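Local atomic coordinates of endonuclease V (Streptomyces avermitilis, PDB entry 3GOC), a protein that probably repairs deaminated DNA as a magnesium-dependent endonuclease, nicking the strand at the second phosphodiester bond 3' to a deoxyinosine. Residues V45-Y49 with R92-V97; P153-S159 with A173-G179; Q21-R25 with H120-F124; A72-A76 with L219-A223; P107-I111 with G135-I139. One frame throughout, in Å; residues are numbered along the deposited sequence.

Contact 1 of 5, residues V45-Y49 with R92-V97; sequences VDVAY and REIPTV. With MG (magnesium ion), chain D; MG (magnesium ion), chain C.
This is a strand-to-helix packing contact: the end of strand 41-49 packs against the start of helix 94-102. Residues 45-49 are extended, so side chains alternate, with Val45, Val47 and Tyr49 directed at 92-97 and Asp46 away from it. Val45 CA pairs with Val97 CA at 7.4 Å, and Val47 CA with Glu93 CA at 7.6 Å. Glu93 occupies the N-cap position, and its O accepts Val97 N at 3.0 Å. Val97 (chi1 t) sets CG2 3.7 Å from Val47 CG1 and CG1 4.4 Å from Val45 CG1. Glu93 (p, t) reaches back to the strand, where Tyr49 OH (chi1 m) donates to Glu93 OE2 at 2.7 Å. The Arg92 guanidinium lies flat on the Tyr49 ring, centres 4.0 Å apart and planes at 20°, a cation-pi stack; Arg92 also touches Tyr84, the predicted DNA-interacting residue. On the other face, Asp46 (chi1 t) spans two magnesium ions, OD1 at 2.2 Å from one and OD2 at 2.5 Å from the other. Water 1, a ligand of the first ion, donates to Val47 O at 2.7 Å. With Asp114 and Asp217 each joining Asp46 at one ion, this is the carboxylate metal site of an RNase H-like nuclease fold.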
# COMPACT_ATOMS: atom_id res chain seq x y z
N VAL A 45 -6.74 14.11 -7.96
CA VAL A 45 -7.43 15.33 -8.36
C VAL A 45 -6.71 16.48 -7.69
O VAL A 45 -6.25 16.37 -6.55
CB VAL A 45 -8.92 15.35 -7.91
CG1 VAL A 45 -9.74 14.42 -8.79
CG2 VAL A 45 -9.03 14.95 -6.45
N ASP A 46 -6.59 17.58 -8.42
CA ASP A 46 -5.93 18.77 -7.89
C ASP A 46 -6.40 19.96 -8.71
O ASP A 46 -6.93 19.80 -9.80
CB ASP A 46 -4.41 18.64 -7.99
CG ASP A 46 -3.70 19.72 -7.23
OD1 ASP A 46 -2.57 20.06 -7.63
OD2 ASP A 46 -4.26 20.23 -6.22
N VAL A 47 -6.22 21.16 -8.16
CA VAL A 47 -6.62 22.36 -8.87
C VAL A 47 -5.54 23.43 -8.82
O VAL A 47 -4.63 23.39 -7.99
CB VAL A 47 -7.92 22.95 -8.28
CG1 VAL A 47 -9.03 21.91 -8.34
CG2 VAL A 47 -7.69 23.40 -6.85
N ALA A 48 -5.64 24.37 -9.75
CA ALA A 48 -4.72 25.49 -9.84
C ALA A 48 -5.58 26.73 -10.03
O ALA A 48 -6.43 26.77 -10.91
CB ALA A 48 -3.77 25.31 -11.04
N TYR A 49 -5.36 27.74 -9.19
CA TYR A 49 -6.11 28.98 -9.28
C TYR A 49 -5.31 30.04 -10.02
O TYR A 49 -4.11 30.17 -9.81
CB TYR A 49 -6.43 29.52 -7.88
CG TYR A 49 -7.48 28.74 -7.13
CD1 TYR A 49 -7.14 27.62 -6.37
CD2 TYR A 49 -8.82 29.10 -7.21
CE1 TYR A 49 -8.11 26.89 -5.70
CE2 TYR A 49 -9.80 28.37 -6.55
CZ TYR A 49 -9.44 27.27 -5.80
OH TYR A 49 -10.41 26.55 -5.14
N ARG A 92 -15.22 26.76 -3.66
CA ARG A 92 -14.65 27.50 -4.77
C ARG A 92 -14.34 26.61 -5.97
O ARG A 92 -14.36 27.07 -7.11
CB ARG A 92 -13.32 28.15 -4.37
CG ARG A 92 -13.34 29.04 -3.15
CD ARG A 92 -11.95 29.60 -2.91
NE ARG A 92 -10.99 28.53 -2.62
CZ ARG A 92 -9.67 28.66 -2.67
NH1 ARG A 92 -9.12 29.82 -3.02
NH2 ARG A 92 -8.88 27.64 -2.37
N GLU A 93 -14.08 25.33 -5.71
CA GLU A 93 -13.65 24.41 -6.75
C GLU A 93 -14.43 23.14 -7.03
O GLU A 93 -14.19 22.50 -8.05
CB GLU A 93 -12.20 24.01 -6.47
CG GLU A 93 -12.03 23.36 -5.11
CD GLU A 93 -10.59 23.08 -4.77
OE1 GLU A 93 -10.15 21.92 -4.92
OE2 GLU A 93 -9.90 24.03 -4.35
N ILE A 94 -15.34 22.76 -6.14
CA ILE A 94 -16.09 21.53 -6.36
C ILE A 94 -16.74 21.40 -7.73
O ILE A 94 -16.62 20.36 -8.37
CB ILE A 94 -17.11 21.34 -5.23
CG1 ILE A 94 -16.37 20.85 -3.98
CG2 ILE A 94 -18.20 20.35 -5.63
CD1 ILE A 94 -17.08 21.16 -2.71
N PRO A 95 -17.43 22.44 -8.21
CA PRO A 95 -18.07 22.33 -9.53
C PRO A 95 -17.09 21.99 -10.65
O PRO A 95 -17.39 21.19 -11.55
CB PRO A 95 -18.70 23.71 -9.72
CG PRO A 95 -19.03 24.13 -8.32
CD PRO A 95 -17.79 23.71 -7.55
N THR A 96 -15.90 22.59 -10.60
CA THR A 96 -14.89 22.36 -11.62
C THR A 96 -14.25 20.98 -11.48
O THR A 96 -13.90 20.35 -12.48
CB THR A 96 -13.82 23.48 -11.58
OG1 THR A 96 -14.47 24.75 -11.72
CG2 THR A 96 -12.83 23.32 -12.72
N VAL A 97 -14.09 20.52 -10.25
CA VAL A 97 -13.51 19.20 -10.00
C VAL A 97 -14.49 18.14 -10.52
O VAL A 97 -14.08 17.16 -11.15
CB VAL A 97 -13.25 18.97 -8.49
CG1 VAL A 97 -12.82 17.53 -8.24
CG2 VAL A 97 -12.17 19.92 -8.01
MG MG D . -2.78 21.74 -4.93
MG MG C . -1.24 21.60 -6.78
O HOH W 1 -1.91 23.24 -8.26
O HOH W 2 0.17 23.17 -5.80
O HOH W 3 -0.34 19.87 -5.48
O HOH W 4 -4.63 21.04 -3.30
O HOH W 5 -2.22 22.22 -2.56

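Contact 2 of 5, residues P153-S159 with A173-G179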
# COMPACT_ATOMS: atom_id res chain seq x y z
N PRO A 153 5.72 10.17 13.97
CA PRO A 153 5.54 8.73 13.77
C PRO A 153 6.91 8.05 13.72
O PRO A 153 7.93 8.74 13.69
CB PRO A 153 4.82 8.66 12.42
CG PRO A 153 5.36 9.85 11.69
CD PRO A 153 5.35 10.92 12.76
N GLY A 154 6.93 6.72 13.73
CA GLY A 154 8.20 6.02 13.66
C GLY A 154 8.98 6.49 12.45
O GLY A 154 8.40 6.99 11.48
N ALA A 155 10.30 6.34 12.50
CA ALA A 155 11.15 6.76 11.39
C ALA A 155 11.00 5.93 10.10
O ALA A 155 11.08 6.47 9.00
CB ALA A 155 12.61 6.78 11.84
N PRO A 156 10.81 4.61 10.23
CA PRO A 156 10.68 3.80 9.01
C PRO A 156 9.43 4.09 8.18
O PRO A 156 8.38 4.44 8.73
CB PRO A 156 10.68 2.37 9.53
CG PRO A 156 11.46 2.48 10.83
CD PRO A 156 10.91 3.75 11.42
N ARG A 157 9.55 3.93 6.87
CA ARG A 157 8.42 4.11 5.97
C ARG A 157 7.33 3.15 6.43
O ARG A 157 7.61 2.00 6.80
CB ARG A 157 8.84 3.79 4.53
CG ARG A 157 7.69 3.52 3.54
CD ARG A 157 8.25 3.40 2.11
NE ARG A 157 7.39 2.66 1.18
CZ ARG A 157 6.31 3.14 0.58
NH1 ARG A 157 5.61 2.37 -0.25
NH2 ARG A 157 5.92 4.39 0.80
N GLY A 158 6.08 3.61 6.41
CA GLY A 158 4.97 2.78 6.85
C GLY A 158 4.47 3.17 8.23
O GLY A 158 3.32 2.90 8.59
N SER A 159 5.35 3.80 9.01
CA SER A 159 5.01 4.25 10.35
C SER A 159 3.93 5.33 10.31
O SER A 159 3.91 6.16 9.40
CB SER A 159 6.25 4.82 11.05
OG SER A 159 7.29 3.86 11.13
N ALA A 173 -0.57 10.91 10.56
CA ALA A 173 0.65 11.42 9.96
C ALA A 173 1.26 10.10 9.50
O ALA A 173 1.41 9.17 10.29
CB ALA A 173 1.52 12.09 11.00
N LEU A 174 1.59 10.00 8.22
CA LEU A 174 2.13 8.77 7.66
C LEU A 174 3.50 8.95 7.04
O LEU A 174 3.70 9.83 6.20
CB LEU A 174 1.17 8.24 6.59
CG LEU A 174 1.57 6.95 5.87
CD1 LEU A 174 1.50 5.78 6.85
CD2 LEU A 174 0.63 6.70 4.69
N ARG A 175 4.45 8.11 7.46
CA ARG A 175 5.80 8.16 6.93
C ARG A 175 5.80 7.44 5.59
O ARG A 175 5.74 6.21 5.54
CB ARG A 175 6.77 7.45 7.90
CG ARG A 175 8.24 7.63 7.56
CD ARG A 175 8.75 9.00 8.02
NE ARG A 175 8.79 9.09 9.48
CZ ARG A 175 9.15 10.19 10.15
NH1 ARG A 175 9.50 11.28 9.50
NH2 ARG A 175 9.15 10.19 11.48
N THR A 176 5.83 8.20 4.49
CA THR A 176 5.84 7.60 3.16
C THR A 176 7.26 7.33 2.69
O THR A 176 7.49 6.49 1.83
CB THR A 176 5.09 8.48 2.13
OG1 THR A 176 5.56 9.83 2.23
CG2 THR A 176 3.59 8.45 2.40
N GLN A 177 8.22 8.07 3.25
CA GLN A 177 9.62 7.87 2.91
C GLN A 177 10.46 7.86 4.18
O GLN A 177 10.30 8.71 5.06
CB GLN A 177 10.12 8.95 1.95
CG GLN A 177 9.65 8.78 0.51
CD GLN A 177 10.08 7.45 -0.09
OE1 GLN A 177 11.23 7.02 0.07
NE2 GLN A 177 9.17 6.79 -0.80
N SER A 178 11.35 6.88 4.27
CA SER A 178 12.23 6.68 5.42
C SER A 178 12.98 7.93 5.85
O SER A 178 13.67 8.56 5.04
CB SER A 178 13.23 5.57 5.11
OG SER A 178 13.88 5.13 6.28
N GLY A 179 12.83 8.28 7.12
CA GLY A 179 13.51 9.44 7.68
C GLY A 179 13.11 10.79 7.10
O GLY A 179 13.70 11.81 7.45
O HOH W 6 12.15 2.39 6.01
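Two backbone bonds tie the loop 153-159 to the end of strand 168-174: Arg175 N donates to Ser159 O at 2.8 Å, and Gly158 N to Arg175 O at 2.8 Å, both nearly linear. Pro156 to Ser159 form a type II turn in which Pro156 O takes both Ser159 N (3.1 Å) and Ser159 OG (2.7 Å). At phi 104° a side chain on Gly158 would collide with Arg157 O, so the position suits glycine. Opposite Arg175, Gly158 and Ser159 thus have the hydrogen-bonding pattern of a G1 beta bulge joined to a type II turn, prolonging the antiparallel pairing of strands 160-165 and 168-174 beyond its regular end. The Arg175 side chain then folds along the loop: NE bonds to Gly154 O at 2.9 Å, while NH2 bonds to Pro153 O at 2.9 Å and Gly154 O at 3.3 Å. NH1 turns to Val180 O, and Pro153 CG lies over one guanidinium face, 3.8 Å from Arg175 NH2. Further along, Ala155 O accepts Gly179 N at 3.1 Å. Arg157 NH2 supplies Thr176 O at 2.8 Å and also Thr204 OG1, with NH1 bound to Leu201 O; Thr176 OG1 is held by Arg208 O. Water 6 accepts from Arg157 N at 3.1 Å. At the subunit interface, Gly158 O receives Arg27 NH1 of the second subunit, and Ser178 OG bonds to Gly9 N of that same chain.

Contact 3 of 5, residues Q21-R25 with H120-F124; sequences QDELR and HPRRF
The Phe124 ring lies against the backbone of 21-25, one face beneath Gln21 O and Arg25 N, which are themselves hydrogen-bonded at 3.0 Å. With chi1 t, it brings CZ to 3.4 Å from Leu24 CB, CD1 to 3.8 Å from Gln21 CA and CD2 to 3.7 Å from Arg25 CA; Phe124 CA and Arg25 CA are 6.2 Å apart. Residues 21-24 are helical. His120 to Arg123 make a type I turn closed by Arg123 N to His120 O at 2.8 Å, and Arg123 then takes positive phi. Asp22 (chi1 m) centres a salt-bridge network: Arg122 NE donates to Asp22 OD1 at 2.9 Å, Arg122 NH2 to Asp22 OD2 at 3.0 Å, and Arg25 NH1 to Asp22 OD1 at 2.9 Å. Water 7 links Gln21 NE2 (3.0 Å) to Phe124 O (2.8 Å), while Gln21 NE2 and His120 NE2 share Gly87 O. The contact thus joins helix 14-24 to the loop leading from strand 110-114 into helix 126-134, whose His129 meets both Phe124 and Leu24.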
# COMPACT_ATOMS: atom_id res chain seq x y z
N GLN A 21 -22.57 22.09 4.43
CA GLN A 21 -21.61 21.16 5.03
C GLN A 21 -22.25 20.31 6.12
O GLN A 21 -22.06 19.09 6.15
CB GLN A 21 -20.42 21.92 5.62
CG GLN A 21 -19.62 22.72 4.61
CD GLN A 21 -18.41 23.38 5.24
OE1 GLN A 21 -18.52 24.00 6.29
NE2 GLN A 21 -17.26 23.27 4.58
N ASP A 22 -23.01 20.94 7.01
CA ASP A 22 -23.63 20.18 8.09
C ASP A 22 -24.69 19.20 7.58
O ASP A 22 -24.91 18.16 8.19
CB ASP A 22 -24.25 21.13 9.12
CG ASP A 22 -23.21 21.96 9.86
OD1 ASP A 22 -22.05 21.49 9.97
OD2 ASP A 22 -23.55 23.06 10.33
N GLU A 23 -25.33 19.54 6.47
CA GLU A 23 -26.35 18.68 5.90
C GLU A 23 -25.76 17.51 5.11
O GLU A 23 -26.22 16.37 5.25
CB GLU A 23 -27.28 19.50 5.01
CG GLU A 23 -28.06 20.56 5.78
CD GLU A 23 -28.65 21.65 4.90
OE1 GLU A 23 -29.31 22.56 5.43
OE2 GLU A 23 -28.45 21.58 3.66
N LEU A 24 -24.74 17.78 4.31
CA LEU A 24 -24.10 16.74 3.51
C LEU A 24 -23.19 15.81 4.30
O LEU A 24 -22.94 14.68 3.88
CB LEU A 24 -23.31 17.37 2.35
CG LEU A 24 -24.11 18.05 1.24
CD1 LEU A 24 -23.15 18.59 0.18
CD2 LEU A 24 -25.08 17.05 0.61
N ARG A 25 -22.70 16.28 5.44
CA ARG A 25 -21.81 15.47 6.27
C ARG A 25 -22.51 14.19 6.72
O ARG A 25 -21.87 13.18 6.97
CB ARG A 25 -21.35 16.25 7.50
CG ARG A 25 -20.17 15.62 8.22
CD ARG A 25 -20.18 15.96 9.70
NE ARG A 25 -20.48 17.37 9.95
CZ ARG A 25 -20.53 17.92 11.16
NH1 ARG A 25 -20.81 19.21 11.29
NH2 ARG A 25 -20.31 17.17 12.24
N HIS A 120 -10.95 18.42 9.11
CA HIS A 120 -11.48 19.73 8.74
C HIS A 120 -12.26 20.29 9.92
O HIS A 120 -12.82 19.54 10.71
CB HIS A 120 -12.37 19.51 7.51
CG HIS A 120 -13.12 20.72 7.06
ND1 HIS A 120 -14.34 21.08 7.59
CD2 HIS A 120 -12.85 21.64 6.10
CE1 HIS A 120 -14.78 22.17 6.99
NE2 HIS A 120 -13.89 22.53 6.08
N PRO A 121 -12.28 21.63 10.07
CA PRO A 121 -13.00 22.26 11.18
C PRO A 121 -14.43 21.75 11.38
O PRO A 121 -14.91 21.68 12.51
CB PRO A 121 -12.94 23.75 10.83
CG PRO A 121 -12.67 23.77 9.34
CD PRO A 121 -11.69 22.65 9.19
N ARG A 122 -15.09 21.39 10.29
CA ARG A 122 -16.45 20.87 10.37
C ARG A 122 -16.50 19.41 9.92
O ARG A 122 -17.56 18.89 9.57
CB ARG A 122 -17.41 21.72 9.53
CG ARG A 122 -18.05 22.86 10.30
CD ARG A 122 -19.08 23.59 9.46
NE ARG A 122 -20.32 23.83 10.19
CZ ARG A 122 -20.44 24.63 11.24
NH1 ARG A 122 -19.38 25.28 11.70
NH2 ARG A 122 -21.61 24.78 11.83
N ARG A 123 -15.34 18.77 9.92
CA ARG A 123 -15.22 17.37 9.52
C ARG A 123 -15.81 17.15 8.13
O ARG A 123 -16.37 16.09 7.85
CB ARG A 123 -15.93 16.48 10.54
CG ARG A 123 -15.46 16.68 11.98
CD ARG A 123 -14.05 16.16 12.19
NE ARG A 123 -13.64 16.27 13.60
CZ ARG A 123 -13.17 17.38 14.16
NH1 ARG A 123 -13.04 18.49 13.45
NH2 ARG A 123 -12.84 17.38 15.45
N PHE A 124 -15.67 18.14 7.26
CA PHE A 124 -16.21 18.01 5.91
C PHE A 124 -15.37 18.77 4.90
O PHE A 124 -15.84 19.71 4.26
CB PHE A 124 -17.66 18.50 5.89
CG PHE A 124 -18.43 18.03 4.69
CD1 PHE A 124 -18.87 18.94 3.72
CD2 PHE A 124 -18.76 16.69 4.54
CE1 PHE A 124 -19.61 18.51 2.62
CE2 PHE A 124 -19.50 16.24 3.44
CZ PHE A 124 -19.93 17.15 2.49
O HOH W 7 -16.56 21.52 2.21

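Contact 4 of 5, residues A72-A76 with L219-A223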
# COMPACT_ATOMS: atom_id res chain seq x y z
N ALA A 72 -5.69 7.45 -18.04
CA ALA A 72 -6.63 8.47 -18.51
C ALA A 72 -6.43 9.77 -17.76
O ALA A 72 -5.94 9.77 -16.63
CB ALA A 72 -8.06 7.98 -18.33
N GLU A 73 -6.81 10.88 -18.38
CA GLU A 73 -6.69 12.18 -17.73
C GLU A 73 -7.67 13.16 -18.35
O GLU A 73 -8.10 12.99 -19.49
CB GLU A 73 -5.27 12.72 -17.86
CG GLU A 73 -4.79 12.92 -19.28
CD GLU A 73 -3.35 13.40 -19.35
OE1 GLU A 73 -2.48 12.77 -18.72
OE2 GLU A 73 -3.10 14.41 -20.04
N ALA A 74 -8.04 14.18 -17.59
CA ALA A 74 -8.98 15.19 -18.07
C ALA A 74 -8.85 16.45 -17.23
O ALA A 74 -8.44 16.38 -16.07
CB ALA A 74 -10.41 14.66 -18.00
N THR A 75 -9.17 17.59 -17.81
CA THR A 75 -9.13 18.85 -17.09
C THR A 75 -10.39 19.64 -17.39
O THR A 75 -11.13 19.33 -18.33
CB THR A 75 -7.91 19.72 -17.49
OG1 THR A 75 -7.96 20.00 -18.89
CG2 THR A 75 -6.61 19.01 -17.16
N ALA A 76 -10.65 20.65 -16.57
CA ALA A 76 -11.81 21.50 -16.75
C ALA A 76 -11.46 22.89 -16.25
O ALA A 76 -10.67 23.04 -15.32
CB ALA A 76 -13.00 20.95 -15.98
N LEU A 219 -0.61 18.46 -14.28
CA LEU A 219 -1.61 18.66 -15.32
C LEU A 219 -2.49 19.89 -15.15
O LEU A 219 -2.73 20.62 -16.12
CB LEU A 219 -2.48 17.40 -15.47
CG LEU A 219 -3.57 17.47 -16.55
CD1 LEU A 219 -2.98 17.80 -17.92
CD2 LEU A 219 -4.30 16.14 -16.60
N CYS A 220 -3.00 20.15 -13.95
CA CYS A 220 -3.83 21.34 -13.82
C CYS A 220 -3.02 22.62 -14.02
O CYS A 220 -3.54 23.61 -14.53
CB CYS A 220 -4.57 21.38 -12.47
SG CYS A 220 -3.59 21.49 -10.95
N ARG A 221 -1.75 22.61 -13.62
CA ARG A 221 -0.92 23.79 -13.81
C ARG A 221 -0.70 24.03 -15.30
O ARG A 221 -0.73 25.17 -15.76
CB ARG A 221 0.42 23.60 -13.09
CG ARG A 221 0.33 23.71 -11.57
CD ARG A 221 1.63 23.28 -10.90
NE ARG A 221 1.66 23.56 -9.47
CZ ARG A 221 1.83 24.77 -8.94
NH1 ARG A 221 1.84 24.92 -7.62
NH2 ARG A 221 2.00 25.82 -9.73
N ARG A 222 -0.48 22.96 -16.07
CA ARG A 222 -0.28 23.10 -17.51
C ARG A 222 -1.57 23.60 -18.17
O ARG A 222 -1.53 24.49 -19.02
CB ARG A 222 0.13 21.78 -18.15
CG ARG A 222 0.47 21.92 -19.63
CD ARG A 222 0.83 20.59 -20.27
NE ARG A 222 -0.33 19.73 -20.44
CZ ARG A 222 -0.27 18.48 -20.89
NH1 ARG A 222 0.91 17.95 -21.21
NH2 ARG A 222 -1.38 17.77 -21.03
N ALA A 223 -2.70 23.03 -17.78
CA ALA A 223 -3.98 23.41 -18.35
C ALA A 223 -4.33 24.86 -18.01
O ALA A 223 -4.97 25.55 -18.81
CB ALA A 223 -5.08 22.47 -17.85
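Apolar packing dominates this crossing of strand 72-76 by helix 219-223, whose axes approach to 8.9 Å at an angle of -46°. Leu219, in its t, p rotamer, spreads over the strand: its CG lies 3.5 Å from Thr75 CG2, and its CD2 3.8 Å from Glu73 CB and 4.2 Å from Ala74 O. One helical turn later, Ala223 CB touches Thr75 CG2 at 3.8 Å, so the threonine methyl is met by both. Leu219 and Ala223 continue across the sheet onto Ala59 and Val57 of strand 55-64. The electrostatic part is slight. Glu73 OE2 and Arg222 NH2 form a long salt bridge of 3.9 Å at the exposed margin, and no hydrogen bond joins the segments. Strand alternation divides the flanking layers: Glu73 and Thr75 point to helix 211-228, whereas Ala74 and Ala76 point away, Ala76 packing on helix 94-102. The strand is an outermost one of the sheet within this chain, and the helix also carries Asp217, a magnesium ligand, in keeping with the RNase H-like fold. With 218 Å² buried, helix and strand are held essentially by the fit of small and branched apolar groups, to which the distant charge pair can add little.

Contact 5 of 5, residues P107-I111 with G135-I139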
# COMPACT_ATOMS: atom_id res chain seq x y z
N PRO A 107 -14.36 5.30 -15.00
CA PRO A 107 -14.62 5.63 -13.60
C PRO A 107 -13.28 5.87 -12.92
O PRO A 107 -12.26 5.29 -13.31
CB PRO A 107 -15.32 4.39 -13.08
CG PRO A 107 -16.04 3.87 -14.29
CD PRO A 107 -14.98 4.01 -15.36
N PRO A 108 -13.25 6.72 -11.88
CA PRO A 108 -11.99 6.99 -11.19
C PRO A 108 -11.51 5.95 -10.20
O PRO A 108 -10.32 5.90 -9.87
CB PRO A 108 -12.26 8.34 -10.52
CG PRO A 108 -13.70 8.22 -10.15
CD PRO A 108 -14.34 7.58 -11.37
N GLY A 109 -12.42 5.09 -9.74
CA GLY A 109 -12.05 4.09 -8.76
C GLY A 109 -12.00 4.80 -7.41
O GLY A 109 -13.03 5.24 -6.90
N LEU A 110 -10.81 4.90 -6.84
CA LEU A 110 -10.62 5.59 -5.56
C LEU A 110 -10.02 6.96 -5.87
O LEU A 110 -9.02 7.05 -6.58
CB LEU A 110 -9.67 4.79 -4.67
CG LEU A 110 -9.27 5.33 -3.29
CD1 LEU A 110 -8.21 6.37 -3.43
CD2 LEU A 110 -10.49 5.86 -2.57
N ILE A 111 -10.63 8.03 -5.37
CA ILE A 111 -10.13 9.38 -5.62
C ILE A 111 -9.24 9.85 -4.48
O ILE A 111 -9.63 9.79 -3.32
CB ILE A 111 -11.27 10.41 -5.81
CG1 ILE A 111 -12.16 10.02 -7.00
CG2 ILE A 111 -10.69 11.80 -6.03
CD1 ILE A 111 -13.07 8.85 -6.73
N GLY A 135 -20.48 9.97 -4.67
CA GLY A 135 -20.85 8.67 -4.15
C GLY A 135 -19.68 7.71 -4.22
O GLY A 135 -19.82 6.53 -3.93
N LEU A 136 -18.50 8.22 -4.58
CA LEU A 136 -17.31 7.38 -4.73
C LEU A 136 -16.35 7.42 -3.55
O LEU A 136 -16.35 8.36 -2.76
CB LEU A 136 -16.56 7.80 -6.00
CG LEU A 136 -17.40 7.79 -7.28
CD1 LEU A 136 -16.61 8.45 -8.40
CD2 LEU A 136 -17.77 6.35 -7.65
N PRO A 137 -15.52 6.38 -3.42
CA PRO A 137 -14.53 6.28 -2.34
C PRO A 137 -13.50 7.39 -2.54
O PRO A 137 -12.99 7.58 -3.64
CB PRO A 137 -13.91 4.91 -2.56
CG PRO A 137 -14.99 4.14 -3.22
CD PRO A 137 -15.55 5.13 -4.20
N THR A 138 -13.21 8.12 -1.47
CA THR A 138 -12.23 9.21 -1.56
C THR A 138 -11.41 9.32 -0.29
O THR A 138 -11.86 8.96 0.79
CB THR A 138 -12.91 10.58 -1.74
OG1 THR A 138 -13.59 10.92 -0.53
CG2 THR A 138 -13.90 10.56 -2.89
N ILE A 139 -10.19 9.83 -0.44
CA ILE A 139 -9.32 10.07 0.70
C ILE A 139 -8.57 11.35 0.41
O ILE A 139 -8.55 11.83 -0.72
CB ILE A 139 -8.26 8.95 0.94
CG1 ILE A 139 -7.27 8.89 -0.22
CG2 ILE A 139 -8.96 7.62 1.15
CD1 ILE A 139 -6.09 7.97 0.05
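Ile111 gives up the largest area, 76 Å², and its backbone carries both hydrogen bonds of the contact. Ile111 N donates to Pro137 O at 3.0 Å, and Ile111 O accepts Ile139 N at 2.9 Å; bonding to the residues before and after Thr138 makes the parallel bridge between Ile111 and Thr138, CA atoms 4.6 Å apart. Their side chains lie on the same face of the sheet, Ile111 CB 3.9 Å from Thr138 CG2, and Ile111 CD1 reaches Leu136 CB at 3.7 Å. Thr138 OG1 bonds on that side to Ala127 O of helix 126-134, the connection in the beta-alpha-beta unit with strands 110-114 and 138-142. Leu110, second in buried area, extends CD2 to 3.5 Å from Pro137 CB and 3.2 Å from Pro137 O, with CD1 4.2 Å from Ile139 CG1. Pro137, the third, sets CD 3.7 Å from Gly109 O; it and Leu110 rest on Val191. Ahead of the strands, Pro108 CG meets Leu136 CD1 at 3.4 Å. Strand 110-114 ends at the magnesium ligand Asp114. The chemistry is that of a buried parallel strand start: two backbone bonds set the register, and aliphatic side chains and proline rings fill the space.

Contact 5 is the most buried of the five and joins neighbouring parallel strands; contacts 1 and 4 pack helices on opposite faces of the same sheet. These two touch, Cys220 SG lying 3.5 Å from Val47 C, and contact 1 also meets contact 5 through Val45 CG2 and Ile111 CG2 at 3.6 Å. Aliphatic packing is shared by all three, with polar chemistry at the metal face and near Tyr49 in contact 1. Contact 2 lies farthest from the chain's centre, about 21 Å between centres, with contacts 3 and 4 at about 15 Å. Contact 2 relies on backbone and arginine hydrogen bonds and borders the second subunit, whereas contact 3 combines an aromatic ring with a salt-bridge network.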